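Local coordinates for protein glyoxalase III (glutathione-independent) (Candida albicans, PDB 4LRU) that catalyses the single-step, glutathione-independent conversion of methylglyoxal to D-lactate, detoxifying the methylglyoxal that the cell itself produces, at residues I102-A107 with V134-C139; I144-N149 with A192-A197; K159-T164 with G214-G219. One frame throughout, in Å; residues are numbered along the deposited sequence.

Contact 1 of 3, residues I102-A107 with V134-C139; sequences IFFGSA and VVSAVC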
ATOM      1  N   ILE A 102       4.692   3.593 -11.661  1.00 19.09           N
ATOM      2  CA  ILE A 102       3.579   3.458 -10.724  1.00 17.52           C
ATOM      3  C   ILE A 102       4.180   3.162  -9.349  1.00 18.93           C
ATOM      4  O   ILE A 102       5.171   2.416  -9.243  1.00 19.64           O
ATOM      5  CB  ILE A 102       2.674   2.274 -11.148  1.00 19.20           C
ATOM      6  CG1 ILE A 102       1.974   2.612 -12.463  1.00 19.43           C
ATOM      7  CG2 ILE A 102       1.673   1.907 -10.063  1.00 19.44           C
ATOM      8  CD1 ILE A 102       1.301   1.441 -13.133  1.00 20.22           C
ATOM      9  N   PHE A 103       3.601   3.765  -8.313  1.00 16.84           N
ATOM     10  CA  PHE A 103       3.917   3.421  -6.944  1.00 17.60           C
ATOM     11  C   PHE A 103       2.654   2.846  -6.338  1.00 17.91           C
ATOM     12  O   PHE A 103       1.597   3.467  -6.401  1.00 17.98           O
ATOM     13  CB  PHE A 103       4.358   4.657  -6.159  1.00 18.46           C
ATOM     14  CG  PHE A 103       4.728   4.368  -4.726  1.00 18.16           C
ATOM     15  CD1 PHE A 103       3.754   4.253  -3.752  1.00 17.65           C
ATOM     16  CD2 PHE A 103       6.066   4.214  -4.358  1.00 18.71           C
ATOM     17  CE1 PHE A 103       4.097   4.024  -2.435  1.00 18.82           C
ATOM     18  CE2 PHE A 103       6.413   3.961  -3.042  1.00 19.26           C
ATOM     19  CZ  PHE A 103       5.435   3.862  -2.082  1.00 18.90           C
ATOM     20  N   PHE A 104       2.756   1.652  -5.769  1.00 16.66           N
ATOM     21  CA  PHE A 104       1.613   1.034  -5.075  1.00 16.16           C
ATOM     22  C   PHE A 104       1.999   0.622  -3.656  1.00 16.76           C
ATOM     23  O   PHE A 104       2.855  -0.240  -3.465  1.00 17.51           O
ATOM     24  CB  PHE A 104       1.113  -0.179  -5.858  1.00 17.87           C
ATOM     25  CG  PHE A 104      -0.173  -0.742  -5.340  1.00 16.56           C
ATOM     26  CD1 PHE A 104      -0.211  -1.447  -4.146  1.00 16.89           C
ATOM     27  CD2 PHE A 104      -1.378  -0.550  -6.042  1.00 18.67           C
ATOM     28  CE1 PHE A 104      -1.402  -1.955  -3.659  1.00 18.57           C
ATOM     29  CE2 PHE A 104      -2.558  -1.059  -5.543  1.00 17.92           C
ATOM     30  CZ  PHE A 104      -2.572  -1.769  -4.362  1.00 20.14           C
ATOM     31  N   GLY A 105       1.380   1.255  -2.669  1.00 16.18           N
ATOM     32  CA  GLY A 105       1.613   0.920  -1.270  1.00 17.41           C
ATOM     33  C   GLY A 105       0.718  -0.192  -0.766  1.00 17.47           C
ATOM     34  O   GLY A 105      -0.462   0.031  -0.487  1.00 17.25           O
ATOM     35  N   SER A 106       1.253  -1.407  -0.687  1.00 15.86           N
ATOM     36  CA  SER A 106       0.583  -2.463   0.059  1.00 16.05           C
ATOM     37  C   SER A 106       0.629  -2.097   1.522  1.00 17.57           C
ATOM     38  O   SER A 106       1.392  -1.221   1.911  1.00 18.59           O
ATOM     39  CB  SER A 106       1.224  -3.835  -0.162  1.00 17.23           C
ATOM     40  OG  SER A 106       2.479  -3.993   0.512  1.00 18.74           O
ATOM     41  N   ALA A 107      -0.148  -2.775   2.342  1.00 17.19           N
ATOM     42  CA  ALA A 107      -0.144  -2.404   3.741  1.00 16.41           C
ATOM     43  C   ALA A 107      -0.263  -3.589   4.683  1.00 17.84           C
ATOM     44  O   ALA A 107       0.521  -4.538   4.591  1.00 18.12           O
ATOM     45  CB  ALA A 107      -1.176  -1.322   4.007  1.00 18.31           C
ATOM     46  N   VAL A 134       1.288   7.228 -11.652  1.00 19.49           N
ATOM     47  CA  VAL A 134       0.182   7.062 -10.719  1.00 17.82           C
ATOM     48  C   VAL A 134       0.743   6.595  -9.378  1.00 18.96           C
ATOM     49  O   VAL A 134       1.560   5.662  -9.316  1.00 17.51           O
ATOM     50  CB  VAL A 134      -0.880   6.084 -11.272  1.00 18.39           C
ATOM     51  CG1 VAL A 134      -1.826   5.616 -10.173  1.00 18.84           C
ATOM     52  CG2 VAL A 134      -1.654   6.747 -12.397  1.00 23.46           C
ATOM     53  N   VAL A 135       0.291   7.249  -8.311  0.50 18.88           N
ATOM     54  CA  VAL A 135       0.660   6.885  -6.950  0.50 19.10           C
ATOM     55  C   VAL A 135      -0.593   6.400  -6.223  0.50 18.34           C
ATOM     56  O   VAL A 135      -1.656   7.031  -6.293  0.50 20.00           O
ATOM     57  CB  VAL A 135       1.267   8.082  -6.193  0.50 19.37           C
ATOM     58  CG1 VAL A 135       1.557   7.712  -4.743  0.50 18.93           C
ATOM     59  CG2 VAL A 135       2.530   8.563  -6.886  0.50 20.66           C
ATOM     60  N   SER A 136      -0.460   5.274  -5.534  1.00 16.60           N
ATOM     61  CA  SER A 136      -1.603   4.517  -5.051  1.00 17.14           C
ATOM     62  C   SER A 136      -1.243   3.773  -3.779  1.00 17.76           C
ATOM     63  O   SER A 136      -0.074   3.509  -3.497  1.00 17.29           O
ATOM     64  CB  SER A 136      -2.085   3.551  -6.117  1.00 18.34           C
ATOM     65  OG  SER A 136      -1.090   2.590  -6.405  1.00 18.68           O
ATOM     66  N   ALA A 137      -2.263   3.436  -3.004  1.00 18.26           N
ATOM     67  CA  ALA A 137      -2.090   2.620  -1.822  1.00 18.93           C
ATOM     68  C   ALA A 137      -3.428   2.047  -1.393  1.00 17.86           C
ATOM     69  O   ALA A 137      -4.492   2.601  -1.683  1.00 17.94           O
ATOM     70  CB  ALA A 137      -1.488   3.451  -0.701  1.00 19.55           C
ATOM     71  N   VAL A 138      -3.353   0.949  -0.663  1.00 17.41           N
ATOM     72  CA  VAL A 138      -4.550   0.322  -0.107  1.00 18.46           C
ATOM     73  C   VAL A 138      -4.454   0.219   1.414  1.00 22.88           C
ATOM     74  O   VAL A 138      -3.374   0.073   1.974  1.00 21.38           O
ATOM     75  CB  VAL A 138      -4.805  -1.051  -0.751  1.00 20.45           C
ATOM     76  CG1 VAL A 138      -3.706  -2.051  -0.412  1.00 21.35           C
ATOM     77  CG2 VAL A 138      -6.168  -1.600  -0.341  1.00 21.59           C
ATOM     78  N   CYS A 139      -5.611   0.314   2.073  1.00 22.42           N
ATOM     79  CA  CYS A 139      -5.746  -0.028   3.498  1.00 22.33           C
ATOM     80  C   CYS A 139      -5.040   1.009   4.383  1.00 19.92           C
ATOM     81  O   CYS A 139      -5.447   2.159   4.381  1.00 18.38           O
ATOM     82  CB  CYS A 139      -5.244  -1.442   3.746  1.00 21.07           C
ATOM     83  SG  CYS A 139      -5.697  -2.116   5.356  1.00 33.20           S
TER

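Contact 2 of 3, residues I144-N149 with A192-A197; sequences IFENLN and AEKEGA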
ATOM      1  N   ILE A 144       1.742   6.408   3.614  1.00 17.64           N
ATOM      2  CA  ILE A 144       2.859   6.891   2.802  1.00 19.00           C
ATOM      3  C   ILE A 144       2.748   8.385   2.496  1.00 17.06           C
ATOM      4  O   ILE A 144       3.749   9.067   2.266  1.00 18.31           O
ATOM      5  CB  ILE A 144       3.020   6.066   1.507  1.00 17.19           C
ATOM      6  CG1 ILE A 144       4.438   6.223   0.938  1.00 18.16           C
ATOM      7  CG2 ILE A 144       1.962   6.457   0.488  1.00 19.19           C
ATOM      8  CD1 ILE A 144       5.523   5.498   1.702  1.00 18.26           C
ATOM      9  N   PHE A 145       1.531   8.912   2.510  1.00 18.39           N
ATOM     10  CA  PHE A 145       1.324  10.317   2.190  1.00 18.73           C
ATOM     11  C   PHE A 145       1.501  11.224   3.404  1.00 18.71           C
ATOM     12  O   PHE A 145       1.473  12.453   3.300  1.00 20.13           O
ATOM     13  CB  PHE A 145      -0.088  10.532   1.618  1.00 19.83           C
ATOM     14  CG  PHE A 145      -0.373   9.743   0.365  1.00 21.39           C
ATOM     15  CD1 PHE A 145       0.396   9.916  -0.768  1.00 21.47           C
ATOM     16  CD2 PHE A 145      -1.436   8.849   0.320  1.00 22.42           C
ATOM     17  CE1 PHE A 145       0.127   9.210  -1.929  1.00 22.64           C
ATOM     18  CE2 PHE A 145      -1.700   8.124  -0.827  1.00 22.44           C
ATOM     19  CZ  PHE A 145      -0.914   8.299  -1.951  1.00 23.24           C
ATOM     20  N   GLU A 146       1.630  10.624   4.579  1.00 18.17           N
ATOM     21  CA  GLU A 146       1.845  11.397   5.780  1.00 18.79           C
ATOM     22  C   GLU A 146       3.255  12.003   5.742  1.00 19.51           C
ATOM     23  O   GLU A 146       4.226  11.316   5.439  1.00 19.69           O
ATOM     24  CB  GLU A 146       1.651  10.513   7.023  1.00 19.98           C
ATOM     25  CG  GLU A 146       1.688  11.302   8.316  1.00 22.46           C
ATOM     26  CD  GLU A 146       1.496  10.456   9.560  1.00 24.46           C
ATOM     27  OE1 GLU A 146       0.868   9.391   9.460  1.00 22.54           O
ATOM     28  OE2 GLU A 146       1.968  10.883  10.642  1.00 26.71           O
ATOM     29  N   ASN A 147       3.337  13.298   6.015  1.00 22.36           N
ATOM     30  CA  ASN A 147       4.593  14.059   5.931  1.00 24.55           C
ATOM     31  C   ASN A 147       5.162  14.188   4.528  1.00 22.76           C
ATOM     32  O   ASN A 147       6.340  14.521   4.364  1.00 26.90           O
ATOM     33  CB  ASN A 147       5.678  13.462   6.835  1.00 22.96           C
ATOM     34  CG  ASN A 147       5.198  13.231   8.248  1.00 24.40           C
ATOM     35  OD1 ASN A 147       4.608  14.119   8.865  1.00 26.66           O
ATOM     36  ND2 ASN A 147       5.469  12.041   8.781  1.00 24.75           N
ATOM     37  N   LEU A 148       4.351  13.955   3.503  1.00 19.91           N
ATOM     38  CA  LEU A 148       4.891  13.911   2.144  1.00 22.59           C
ATOM     39  C   LEU A 148       4.532  15.157   1.351  1.00 22.42           C
ATOM     40  O   LEU A 148       3.383  15.339   0.938  1.00 21.73           O
ATOM     41  CB  LEU A 148       4.418  12.677   1.397  1.00 22.56           C
ATOM     42  CG  LEU A 148       5.065  12.456   0.035  1.00 22.82           C
ATOM     43  CD1 LEU A 148       6.586  12.470   0.150  1.00 27.34           C
ATOM     44  CD2 LEU A 148       4.567  11.167  -0.573  1.00 24.24           C
ATOM     45  N   ASN A 149       5.519  16.010   1.121  1.00 23.13           N
ATOM     46  CA  ASN A 149       5.284  17.168   0.278  1.00 24.98           C
ATOM     47  C   ASN A 149       5.583  16.804  -1.178  1.00 22.71           C
ATOM     48  O   ASN A 149       6.429  15.948  -1.461  1.00 23.61           O
ATOM     49  CB  ASN A 149       6.098  18.353   0.776  1.00 31.94           C
ATOM     50  CG  ASN A 149       5.383  19.113   1.887  1.00 36.31           C
ATOM     51  OD1 ASN A 149       4.381  18.647   2.432  1.00 37.09           O
ATOM     52  ND2 ASN A 149       5.905  20.270   2.237  1.00 40.54           N
ATOM     53  N   ALA A 192      -5.461  12.170   6.258  1.00 20.98           N
ATOM     54  CA  ALA A 192      -6.110  13.155   5.404  1.00 23.02           C
ATOM     55  C   ALA A 192      -6.246  14.506   6.125  1.00 22.52           C
ATOM     56  O   ALA A 192      -5.928  15.550   5.563  1.00 24.17           O
ATOM     57  CB  ALA A 192      -7.479  12.649   4.950  1.00 21.01           C
ATOM     58  N   GLU A 193      -6.713  14.506   7.372  1.00 22.53           N
ATOM     59  CA  GLU A 193      -6.893  15.755   8.099  1.00 24.77           C
ATOM     60  C   GLU A 193      -5.562  16.490   8.234  1.00 24.04           C
ATOM     61  O   GLU A 193      -5.495  17.714   8.082  1.00 24.77           O
ATOM     62  CB  GLU A 193      -7.488  15.498   9.488  1.00 28.34           C
ATOM     63  CG  GLU A 193      -7.815  16.768  10.260  1.00 36.22           C
ATOM     64  CD  GLU A 193      -7.997  16.537  11.755  1.00 46.53           C
ATOM     65  OE1 GLU A 193      -7.787  15.391  12.230  1.00 51.88           O
ATOM     66  OE2 GLU A 193      -8.339  17.514  12.458  1.00 48.51           O
ATOM     67  N   LYS A 194      -4.511  15.743   8.549  1.00 21.99           N
ATOM     68  CA  LYS A 194      -3.190  16.330   8.768  1.00 22.68           C
ATOM     69  C   LYS A 194      -2.676  17.014   7.501  1.00 22.33           C
ATOM     70  O   LYS A 194      -2.025  18.075   7.558  1.00 23.68           O
ATOM     71  CB  LYS A 194      -2.214  15.229   9.191  1.00 22.27           C
ATOM     72  CG  LYS A 194      -0.786  15.712   9.421  1.00 25.66           C
ATOM     73  CD  LYS A 194       0.121  14.581   9.862  1.00 27.45           C
ATOM     74  CE  LYS A 194       1.565  15.036   9.995  1.00 33.11           C
ATOM     75  NZ  LYS A 194       2.355  14.068  10.810  1.00 40.43           N
ATOM     76  N   GLU A 195      -2.917  16.366   6.368  1.00 21.65           N
ATOM     77  CA  GLU A 195      -2.351  16.783   5.089  1.00 20.95           C
ATOM     78  C   GLU A 195      -3.257  17.739   4.306  1.00 23.31           C
ATOM     79  O   GLU A 195      -2.853  18.262   3.271  1.00 24.37           O
ATOM     80  CB  GLU A 195      -2.048  15.562   4.226  1.00 22.08           C
ATOM     81  CG  GLU A 195      -1.090  14.530   4.833  1.00 20.94           C
ATOM     82  CD  GLU A 195       0.217  15.125   5.324  1.00 26.09           C
ATOM     83  OE1 GLU A 195       0.718  16.084   4.679  1.00 25.33           O
ATOM     84  OE2 GLU A 195       0.757  14.621   6.352  1.00 22.53           O
ATOM     85  N   GLY A 196      -4.467  17.982   4.794  1.00 21.66           N
ATOM     86  CA  GLY A 196      -5.413  18.858   4.095  1.00 22.87           C
ATOM     87  C   GLY A 196      -6.119  18.160   2.946  1.00 21.65           C
ATOM     88  O   GLY A 196      -6.605  18.827   2.020  1.00 24.19           O
ATOM     89  N   ALA A 197      -6.213  16.835   3.037  1.00 22.51           N
ATOM     90  CA  ALA A 197      -6.945  16.030   2.063  1.00 21.76           C
ATOM     91  C   ALA A 197      -8.372  15.841   2.557  1.00 22.48           C
ATOM     92  O   ALA A 197      -8.693  16.167   3.701  1.00 25.25           O
ATOM     93  CB  ALA A 197      -6.278  14.676   1.873  1.00 21.49           C
TER

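Contact 3 of 3, residues K159-T164 with G214-G219; sequences KGKKIT and GRIVTG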
ATOM      1  N   LYS A 159      -2.742  17.297  -0.531  1.00 22.00           N
ATOM      2  CA  LYS A 159      -3.517  18.487  -0.168  1.00 22.40           C
ATOM      3  C   LYS A 159      -4.591  18.718  -1.222  1.00 24.75           C
ATOM      4  O   LYS A 159      -4.293  18.767  -2.403  1.00 23.81           O
ATOM      5  CB  LYS A 159      -2.642  19.742  -0.058  1.00 24.18           C
ATOM      6  CG  LYS A 159      -3.420  20.976   0.372  1.00 26.89           C
ATOM      7  CD  LYS A 159      -2.518  22.139   0.749  1.00 26.61           C
ATOM      8  CE  LYS A 159      -3.278  23.370   1.232  1.00 30.42           C
ATOM      9  NZ  LYS A 159      -4.054  23.122   2.481  1.00 31.61           N
ATOM     10  N   GLY A 160      -5.836  18.868  -0.791  1.00 23.36           N
ATOM     11  CA  GLY A 160      -6.925  19.190  -1.713  1.00 23.90           C
ATOM     12  C   GLY A 160      -7.392  18.013  -2.565  1.00 24.48           C
ATOM     13  O   GLY A 160      -8.225  18.202  -3.467  1.00 26.79           O
ATOM     14  N   LYS A 161      -6.881  16.819  -2.264  1.00 23.32           N
ATOM     15  CA  LYS A 161      -7.216  15.588  -2.983  1.00 22.55           C
ATOM     16  C   LYS A 161      -8.143  14.731  -2.132  1.00 23.93           C
ATOM     17  O   LYS A 161      -8.192  14.863  -0.904  1.00 23.84           O
ATOM     18  CB  LYS A 161      -5.959  14.774  -3.302  1.00 22.40           C
ATOM     19  CG  LYS A 161      -4.913  15.525  -4.109  1.00 24.76           C
ATOM     20  CD  LYS A 161      -5.392  15.891  -5.501  1.00 28.73           C
ATOM     21  CE  LYS A 161      -4.192  16.225  -6.388  1.00 35.89           C
ATOM     22  NZ  LYS A 161      -4.526  17.199  -7.458  1.00 39.74           N
ATOM     23  N   LYS A 162      -8.871  13.846  -2.795  1.00 22.15           N
ATOM     24  CA  LYS A 162      -9.730  12.874  -2.126  1.00 20.83           C
ATOM     25  C   LYS A 162      -9.014  11.538  -2.046  1.00 20.67           C
ATOM     26  O   LYS A 162      -8.460  11.065  -3.038  1.00 21.23           O
ATOM     27  CB  LYS A 162     -11.043  12.712  -2.901  1.00 24.50           C
ATOM     28  CG  LYS A 162     -11.901  13.962  -2.903  1.00 28.80           C
ATOM     29  CD  LYS A 162     -13.206  13.725  -3.653  1.00 33.61           C
ATOM     30  CE  LYS A 162     -13.797  15.008  -4.217  1.00 43.63           C
ATOM     31  NZ  LYS A 162     -13.577  16.188  -3.340  1.00 47.63           N
ATOM     32  N   ILE A 163      -9.016  10.950  -0.854  1.00 18.84           N
ATOM     33  CA  ILE A 163      -8.496   9.621  -0.644  1.00 18.70           C
ATOM     34  C   ILE A 163      -9.433   8.809   0.232  1.00 20.19           C
ATOM     35  O   ILE A 163     -10.311   9.350   0.906  1.00 20.25           O
ATOM     36  CB  ILE A 163      -7.113   9.629   0.022  1.00 19.61           C
ATOM     37  CG1 ILE A 163      -7.189  10.176   1.447  1.00 19.94           C
ATOM     38  CG2 ILE A 163      -6.103  10.359  -0.841  1.00 20.36           C
ATOM     39  CD1 ILE A 163      -5.980   9.813   2.274  1.00 19.31           C
ATOM     40  N   THR A 164      -9.261   7.501   0.177  1.00 18.18           N
ATOM     41  CA  THR A 164      -9.843   6.627   1.176  1.00 19.41           C
ATOM     42  C   THR A 164      -8.761   5.716   1.741  1.00 19.75           C
ATOM     43  O   THR A 164      -7.576   5.871   1.429  1.00 19.12           O
ATOM     44  CB  THR A 164     -11.021   5.822   0.597  1.00 20.82           C
ATOM     45  OG1 THR A 164     -11.770   5.233   1.669  1.00 20.79           O
ATOM     46  CG2 THR A 164     -10.543   4.749  -0.351  1.00 20.98           C
ATOM     47  N   GLY A 214      -7.607  11.998 -10.036  1.00 22.35           N
ATOM     48  CA  GLY A 214      -6.577  12.141 -11.047  1.00 23.44           C
ATOM     49  C   GLY A 214      -5.673  10.928 -11.058  1.00 21.73           C
ATOM     50  O   GLY A 214      -6.112   9.826 -11.384  1.00 22.44           O
ATOM     51  N   ARG A 215      -4.419  11.133 -10.665  1.00 20.80           N
ATOM     52  CA  ARG A 215      -3.414  10.067 -10.660  1.00 19.73           C
ATOM     53  C   ARG A 215      -3.091   9.587  -9.240  1.00 20.17           C
ATOM     54  O   ARG A 215      -2.044   8.990  -8.975  1.00 20.31           O
ATOM     55  CB  ARG A 215      -2.155  10.539 -11.409  1.00 20.11           C
ATOM     56  CG  ARG A 215      -2.376  10.657 -12.921  1.00 22.26           C
ATOM     57  CD  ARG A 215      -1.243  11.371 -13.636  1.00 22.72           C
ATOM     58  NE  ARG A 215      -1.107  12.749 -13.186  1.00 24.12           N
ATOM     59  CZ  ARG A 215      -0.134  13.190 -12.399  1.00 23.10           C
ATOM     60  NH1 ARG A 215       0.832  12.367 -12.004  1.00 22.11           N
ATOM     61  NH2 ARG A 215      -0.124  14.454 -12.003  1.00 26.01           N
ATOM     62  N   ILE A 216      -4.025   9.827  -8.328  1.00 19.23           N
ATOM     63  CA  ILE A 216      -3.957   9.247  -6.988  1.00 19.50           C
ATOM     64  C   ILE A 216      -5.116   8.276  -6.832  1.00 19.64           C
ATOM     65  O   ILE A 216      -6.273   8.646  -7.022  1.00 20.28           O
ATOM     66  CB  ILE A 216      -4.074  10.331  -5.917  1.00 20.52           C
ATOM     67  CG1 ILE A 216      -2.964  11.363  -6.119  1.00 23.98           C
ATOM     68  CG2 ILE A 216      -4.006   9.710  -4.532  1.00 20.01           C
ATOM     69  CD1 ILE A 216      -3.076  12.574  -5.230  1.00 28.99           C
ATOM     70  N   VAL A 217      -4.793   7.032  -6.503  1.00 19.36           N
ATOM     71  CA  VAL A 217      -5.804   5.983  -6.373  1.00 18.58           C
ATOM     72  C   VAL A 217      -5.625   5.281  -5.036  1.00 19.16           C
ATOM     73  O   VAL A 217      -4.537   4.799  -4.705  1.00 19.59           O
ATOM     74  CB  VAL A 217      -5.710   4.957  -7.515  1.00 18.32           C
ATOM     75  CG1 VAL A 217      -6.777   3.893  -7.367  1.00 21.10           C
ATOM     76  CG2 VAL A 217      -5.817   5.649  -8.857  1.00 20.33           C
ATOM     77  N   THR A 218      -6.686   5.243  -4.243  1.00 18.00           N
ATOM     78  CA  THR A 218      -6.609   4.567  -2.959  1.00 17.46           C
ATOM     79  C   THR A 218      -7.770   3.604  -2.770  1.00 17.60           C
ATOM     80  O   THR A 218      -8.833   3.779  -3.365  1.00 18.31           O
ATOM     81  CB  THR A 218      -6.599   5.587  -1.805  1.00 16.48           C
ATOM     82  OG1 THR A 218      -7.649   6.546  -1.984  1.00 19.38           O
ATOM     83  CG2 THR A 218      -5.266   6.335  -1.763  1.00 18.78           C
ATOM     84  N   GLY A 219      -7.556   2.595  -1.922  1.00 18.18           N
ATOM     85  CA  GLY A 219      -8.593   1.629  -1.557  1.00 17.35           C
ATOM     86  C   GLY A 219      -8.631   1.352  -0.069  1.00 18.27           C
ATOM     87  O   GLY A 219      -7.685   1.651   0.660  1.00 17.56           O
TER
HETATM   88  O   HOH W   1      -7.412   8.556  -3.801  1.00 20.97           O

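Contact 1 of 3, residues I102-A107 with V134-C139
Val134 begins the pairing by offering its carbonyl to the backbone of Phe103: Phe103 N lies 3.0 Å from Val134 O, in a nearly straight bond. Val135 lies on the face of the sheet that carries Phe103, opposite to that of Val134 and Ser136, and in one of its two modelled conformers it packs on Phe103 and Phe145. At Ser136 a side chain joins the backbone ladder. Its OG sits between its own backbone N and carbonyl carbon (chi1 64°), which carries it across to donate to Phe103 O at 2.8 Å. The same oxygen takes only a weak bond from Ser136 N, so the hydroxyl supplements a poor strand bond. Ser136 OG also lies 3.2 Å from Phe104 CD2, approaching that ring obliquely. Such pairing is the parallel core of the DJ-1/PfpI alpha/beta fold: the two strands are central neighbours at 12°, joined by a beta-alpha-beta crossover that includes helix 119-130. Further along, Ser136 O accepts from Gly105 N at 2.8 Å, and at Ala137 the strands draw closest, facing a glycine. Val138 N returns a bond to Gly105 O, while the Val138 and Phe104 side chains run obliquely across each other, Val138 CG1 lying 4.0 Å from Phe104 CE1; Phe104 also packs on Pro35 of helix 29-42 and Thr228 of helix 225-236. Val138 O then meets Ala107 CB at 3.3 Å. Cys139, the inferred active-site cysteine, closes the segment with positive phi (71°), the nucleophile-elbow conformation of this superfamily, and its CB lies beside Ala107 CB while its side chain also touches Glu31 and Phe166.

Contact 2 of 3, residues I144-N149 with A192-A197
Glu195 and Lys194, at the C-terminal end of helix 188-195, reach across to Glu146 and Asn147, the two central residues of a type II beta turn running from Phe145 to Leu148 in the loop that follows strand 134-138. The charged interaction is a salt bridge: Lys194 NZ stands 3.2 Å from Glu146 OE2, meeting that oxygen on its anti side and somewhat out of the carboxylate plane. The two side chains cross at about a right angle, with Lys194 CD passing 3.9 Å from Glu146 CG. Glu146 OE2 and Glu195 OE2 are 5.8 Å apart, and the nearby ammonium may ease the repulsion of their like charges. A hydrogen bond to an uncharged amide gives that ammonium a second hold, since NZ also donates to Asn147 OD1 at 3.0 Å. Asn147 ND2, for its part, bonds to Pro116 O, so the amide is fixed from both ends. Among the looser contacts, Glu195 CD rests 3.6 Å from Phe145 O, the carbonyl that also receives Leu148 N to close the turn. A helix side chain also grips the turn's backbone. Glu195 bends at chi2 (-52°), which turns its CD toward the turn, and Asn147 N donates to Glu195 OE2 at 2.9 Å and 165°, coming from above the carboxylate plane.

Contact 3 of 3, residues K159-T164 with G214-G219
Lys161 lays its aliphatic chain against the end of Ile216, where the short strand 162-163 flanks the edge region of the main alpha/beta sheet of this DJ-1/PfpI fold. Strand 162-163 pairs with 198-199 in a small parallel sheet of its own, and although residues 161-164 run within 15° of 216-219, side chains and a water join the two, with no backbone-to-backbone bond between them. From CB outward, Lys161 keeps touching one methyl, Ile216 CD1: CB lies 4.1 Å from it, and CG comes nearest at 3.7 Å. The chain then bends at chi2 (-65°), which brings CD round rather than away, as far from Ile216 CD1 as CB is, and CE is again 4.0 Å from that methyl; the tip, NZ, carries on past it. Lys161 thus wraps the methyl while the two side chains cross at about a right angle; the lysine also packs on Asp213 and Tyr129. Ile163 CG2 continues the apolar layer at 4.3 Å from Ile216 CG2. Farther on, polar chemistry takes over at Thr218. The bond from its CA to its CB, like that of Ile216, is directed at 159-164, whereas Val217 between them turns to helix 225-236. Thr164 N lies 2.9 Å from Thr218 OG1, which accepts its N-H in an almost linear bond (174°), and Thr164 sends its own hydroxyl to Ile200 O. Thr164 CG2 packs near Thr218 O, the two side chains crossing at a slant. A water bonded to Thr218 OG1 at 2.7 Å supplies the second link, donating to Lys162 O at 2.8 Å.

In the fold
Contact 1 is wholly buried near the centre of the chain and is built mainly from backbone bonds between parallel strands. Contacts 2 and 3, centred about 15 and 13 Å from the chain centre, are still largely buried, with Lys194 on the exposed side of contact 2. They depend on side chains: charged and amide groups around a turn in contact 2, an apolar layer with a hydroxyl and a water in contact 3. Contacts 1 and 3 share the main sheet, where strands 134-138 and 216-219 are neighbours; Cys139 N probably bonds to Gly219 O. Contact 2 joins contact 3 through Gly196 O and Gly160 N, probably hydrogen-bonded, and through Phe145, which packs on Thr218.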